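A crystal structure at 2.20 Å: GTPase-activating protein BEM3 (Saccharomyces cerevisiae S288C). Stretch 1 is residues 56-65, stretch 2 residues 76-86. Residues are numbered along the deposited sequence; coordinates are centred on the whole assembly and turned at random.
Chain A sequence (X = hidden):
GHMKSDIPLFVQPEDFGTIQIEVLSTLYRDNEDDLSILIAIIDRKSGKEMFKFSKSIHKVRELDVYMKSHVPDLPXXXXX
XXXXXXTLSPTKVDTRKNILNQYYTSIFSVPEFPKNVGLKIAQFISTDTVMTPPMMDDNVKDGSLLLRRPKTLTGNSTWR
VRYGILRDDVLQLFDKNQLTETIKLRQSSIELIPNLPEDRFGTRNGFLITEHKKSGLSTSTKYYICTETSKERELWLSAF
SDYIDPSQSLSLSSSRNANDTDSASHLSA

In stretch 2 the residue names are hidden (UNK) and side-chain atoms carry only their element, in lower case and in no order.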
# COMPACT_ATOMS: atom_id res chain seq x y z
N SER A 56 -3.33 -1.16 10.60
CA SER A 56 -3.84 -2.45 10.18
C SER A 56 -5.25 -2.30 9.63
O SER A 56 -5.95 -1.31 9.89
CB SER A 56 -3.83 -3.45 11.34
OG SER A 56 -4.85 -3.16 12.27
N ILE A 57 -5.69 -3.29 8.85
CA ILE A 57 -7.04 -3.26 8.31
C ILE A 57 -8.07 -3.28 9.43
O ILE A 57 -9.15 -2.69 9.31
CB ILE A 57 -7.24 -4.43 7.32
CG1 ILE A 57 -8.68 -4.44 6.78
CG2 ILE A 57 -6.89 -5.76 7.97
CD1 ILE A 57 -9.06 -3.19 6.02
N HIS A 58 -7.73 -3.93 10.55
CA HIS A 58 -8.63 -3.96 11.70
C HIS A 58 -8.85 -2.56 12.28
O HIS A 58 -9.98 -2.19 12.61
CB HIS A 58 -8.08 -4.90 12.76
CG HIS A 58 -8.88 -4.92 14.03
ND1 HIS A 58 -10.14 -5.47 14.10
CD2 HIS A 58 -8.60 -4.45 15.27
CE1 HIS A 58 -10.61 -5.34 15.33
NE2 HIS A 58 -9.69 -4.73 16.06
N LYS A 59 -7.77 -1.78 12.40
CA LYS A 59 -7.91 -0.42 12.91
C LYS A 59 -8.73 0.44 11.96
O LYS A 59 -9.49 1.32 12.39
CB LYS A 59 -6.53 0.22 13.12
CG LYS A 59 -5.65 -0.48 14.13
CD LYS A 59 -4.48 0.42 14.54
CE LYS A 59 -3.28 -0.38 15.03
NZ LYS A 59 -2.26 -0.57 13.96
N VAL A 60 -8.58 0.21 10.65
CA VAL A 60 -9.35 0.96 9.66
C VAL A 60 -10.84 0.69 9.83
O VAL A 60 -11.66 1.61 9.84
CB VAL A 60 -8.88 0.61 8.24
CG1 VAL A 60 -9.84 1.16 7.20
CG2 VAL A 60 -7.47 1.14 8.01
N ARG A 61 -11.21 -0.59 9.97
CA ARG A 61 -12.62 -0.93 10.17
C ARG A 61 -13.14 -0.40 11.50
O ARG A 61 -14.32 -0.04 11.60
CB ARG A 61 -12.81 -2.44 10.09
CG ARG A 61 -12.27 -3.08 8.82
CD ARG A 61 -12.63 -4.56 8.75
NE ARG A 61 -12.04 -5.21 7.59
CZ ARG A 61 -12.52 -5.13 6.36
NH1 ARG A 61 -13.61 -4.42 6.12
NH2 ARG A 61 -11.91 -5.75 5.36
N GLU A 62 -12.28 -0.34 12.52
CA GLU A 62 -12.70 0.15 13.82
C GLU A 62 -13.15 1.60 13.74
O GLU A 62 -14.22 1.96 14.25
CB GLU A 62 -11.56 -0.01 14.83
CG GLU A 62 -11.74 0.80 16.10
CD GLU A 62 -10.75 0.42 17.18
OE1 GLU A 62 -10.84 -0.72 17.67
OE2 GLU A 62 -9.89 1.26 17.52
N LEU A 63 -12.35 2.46 13.11
CA LEU A 63 -12.76 3.85 12.93
C LEU A 63 -14.00 3.94 12.06
O LEU A 63 -14.88 4.78 12.31
CB LEU A 63 -11.61 4.66 12.32
CG LEU A 63 -11.98 6.10 11.94
CD1 LEU A 63 -12.25 6.94 13.19
CD2 LEU A 63 -10.89 6.73 11.09
N ASP A 64 -14.09 3.09 11.03
CA ASP A 64 -15.29 3.06 10.20
C ASP A 64 -16.52 2.69 11.02
O ASP A 64 -17.57 3.32 10.87
CB ASP A 64 -15.09 2.06 9.05
CG ASP A 64 -16.28 2.02 8.11
OD1 ASP A 64 -16.47 2.99 7.35
OD2 ASP A 64 -17.01 1.01 8.11
N VAL A 65 -16.40 1.69 11.89
CA VAL A 65 -17.53 1.31 12.74
C VAL A 65 -17.95 2.48 13.62
O VAL A 65 -19.15 2.74 13.80
CB VAL A 65 -17.18 0.07 13.58
CG1 VAL A 65 -18.21 -0.15 14.67
CG2 VAL A 65 -17.09 -1.16 12.69
N UNK A 76 -21.52 7.96 3.76
CA UNK A 76 -20.12 7.64 3.97
C UNK A 76 -19.67 6.58 2.98
O UNK A 76 -20.46 5.71 2.60
c UNK A 76 -20.03 8.18 6.52
c UNK A 76 -20.28 7.52 7.86
c UNK A 76 -18.81 9.08 6.58
c UNK A 76 -19.89 7.13 5.41
N UNK A 77 -18.41 6.62 2.56
CA UNK A 77 -17.93 5.64 1.57
C UNK A 77 -17.81 4.25 2.17
O UNK A 77 -17.95 4.03 3.37
c UNK A 77 -16.56 6.19 1.15
c UNK A 77 -17.36 7.59 2.92
c UNK A 77 -16.11 6.99 2.33
N UNK A 78 -17.54 3.28 1.29
CA UNK A 78 -17.55 1.87 1.65
C UNK A 78 -16.13 1.31 1.62
O UNK A 78 -15.38 1.55 0.66
c UNK A 78 -18.45 1.08 0.70
o UNK A 78 -19.77 1.63 0.74
c UNK A 78 -18.49 -0.38 1.10
N UNK A 79 -15.77 0.58 2.67
CA UNK A 79 -14.45 -0.03 2.76
C UNK A 79 -14.33 -1.19 1.77
O UNK A 79 -15.33 -1.73 1.31
c UNK A 79 -12.49 1.22 4.71
c UNK A 79 -14.20 -0.53 4.18
c UNK A 79 -13.73 0.49 5.21
c UNK A 79 -13.44 -0.19 6.54
N UNK A 80 -13.10 -1.57 1.43
CA UNK A 80 -12.92 -2.77 0.60
C UNK A 80 -13.39 -4.01 1.33
O UNK A 80 -13.33 -4.10 2.56
c UNK A 80 -10.81 -1.94 1.41
c UNK A 80 -11.82 -0.87 1.67
c UNK A 80 -11.40 -2.80 0.35
N UNK A 81 -13.87 -4.98 0.55
CA UNK A 81 -14.46 -6.18 1.12
C UNK A 81 -13.41 -7.00 1.87
O UNK A 81 -12.21 -6.92 1.60
o UNK A 81 -16.21 -9.12 -0.23
c UNK A 81 -15.90 -8.19 0.55
c UNK A 81 -15.09 -7.03 0.01
o UNK A 81 -16.24 -8.18 1.75
N UNK A 82 -13.88 -7.78 2.84
CA UNK A 82 -12.99 -8.62 3.63
C UNK A 82 -12.33 -9.71 2.79
O UNK A 82 -11.27 -10.21 3.18
n UNK A 82 -14.59 -7.50 9.10
c UNK A 82 -14.57 -8.28 5.62
n UNK A 82 -14.28 -9.37 7.81
c UNK A 82 -15.24 -8.96 6.79
c UNK A 82 -13.76 -9.26 4.79
c UNK A 82 -13.99 -8.66 8.89
n UNK A 82 -13.10 -9.10 9.77
N UNK A 83 -12.92 -10.08 1.65
CA UNK A 83 -12.33 -11.09 0.79
C UNK A 83 -11.06 -10.59 0.11
O UNK A 83 -10.20 -11.39 -0.26
c UNK A 83 -13.34 -11.56 -0.26
o UNK A 83 -15.46 -11.03 1.48
n UNK A 83 -15.88 -13.18 1.93
c UNK A 83 -15.26 -12.22 1.27
c UNK A 83 -14.27 -12.67 0.20
N UNK A 84 -10.94 -9.27 -0.07
CA UNK A 84 -9.72 -8.70 -0.64
C UNK A 84 -8.52 -8.85 0.28
O UNK A 84 -7.39 -8.61 -0.17
c UNK A 84 -9.95 -7.22 -0.97
c UNK A 84 -10.48 -7.49 -3.40
c UNK A 84 -11.18 -5.41 -2.20
c UNK A 84 -10.95 -6.91 -2.08
N UNK A 85 -8.73 -9.24 1.54
CA UNK A 85 -7.66 -9.39 2.51
C UNK A 85 -7.50 -10.83 2.99
O UNK A 85 -6.90 -11.07 4.04
c UNK A 85 -8.68 -4.93 2.65
c UNK A 85 -7.47 -4.30 2.86
c UNK A 85 -8.82 -6.28 2.92
c UNK A 85 -6.40 -5.02 3.34
c UNK A 85 -7.90 -8.48 3.71
c UNK A 85 -6.54 -6.37 3.62
c UNK A 85 -7.75 -7.01 3.41
N UNK A 86 -8.04 -11.80 2.25
CA UNK A 86 -8.04 -13.20 2.69
C UNK A 86 -6.96 -14.02 1.98
O UNK A 86 -6.04 -14.51 2.63
c UNK A 86 -11.78 -14.06 3.38
c UNK A 86 -9.42 -13.81 2.48
c UNK A 86 -10.46 -13.31 3.48
o UNK A 86 -11.89 -15.07 2.68
n UNK A 86 -12.79 -13.57 4.10

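Position 76 carries four carbons, forked at the second; its CA-to-CB bond points toward the helix of 57-65, but no contact forms. The fork makes it L76, and its closest approach, L76 CB to D64 OD1, is 5.7 Å. At position 77 three carbons close a ring onto the backbone nitrogen, the signature of P77, whose main-chain O lies 4.4 Å from D64 OD1. Position 78 has one carbon bearing an oxygen and a carbon, pointing away from the helix: T78, exposed and free of the contact.

Position 79 again shows four carbons forked at the second, now pressed onto the helix at V60, R61 and D64. This is L79. L79 CD2 lies 3.6 Å from V60 CG1, and L79 CD1, itself 3.9 Å from V60 CG1, is also 3.8 Å from R61 CA and 3.8 Å from D64 CB. Residues 60, 61 and 64 share one side of the helix, so a single forked side chain can reach all three.

Position 80 is another three-carbon ring closed on its nitrogen, P80. P80 CG stays 5.1 Å from I57 CD1, but the backbone contributes: P80 O is 3.5 Å from R61 NH2, near the edge of the guanidinium. At 81, two carbons end in two oxygens and point away; this is D81, whose OD1 accepts a weak bond of 2.6 Å from the backbone N of position 82.

Position 82 runs three carbons, a nitrogen, then a carbon with two more nitrogens. It leaves sideways, yet its end comes nearer and meets R61: R82. R82 NH1 reaches 3.6 Å from R61 CD. Position 83 has three carbons, the third holding an oxygen and a nitrogen, and makes no contact: Q83. Position 84 has four carbons forked at the second and leaves sideways, so it is L84; L84 CB stays 6.8 Å from R61 NH2.

Position 85 is one carbon then a six-carbon ring, with I57 over one face: F85. I57 CD1 is 3.7 Å from F85 CZ, and I57 CG1 stands 4.0 Å from the F85 ring centroid, almost on the normal. Position 86, three carbons with a terminal oxygen and nitrogen, is Q86, out of reach.

The contact works without a hydrogen bond between the stretches. L79 and F85 supply apolar anchors, and R61 spans the space between them, extended through chi2 and chi3. Its guanidinium stacks on that of R82, centres 4.6 Å apart and planes at 29°, despite like charge, with R61 NE 3.7 Å from R82 NH1. The rule to read is packing first: aliphatic and aromatic surfaces meet the helix, while carbonyl oxygens line the arginine's edge.

Stretch 2, residues 76-86: LPTLPDRQLFQ
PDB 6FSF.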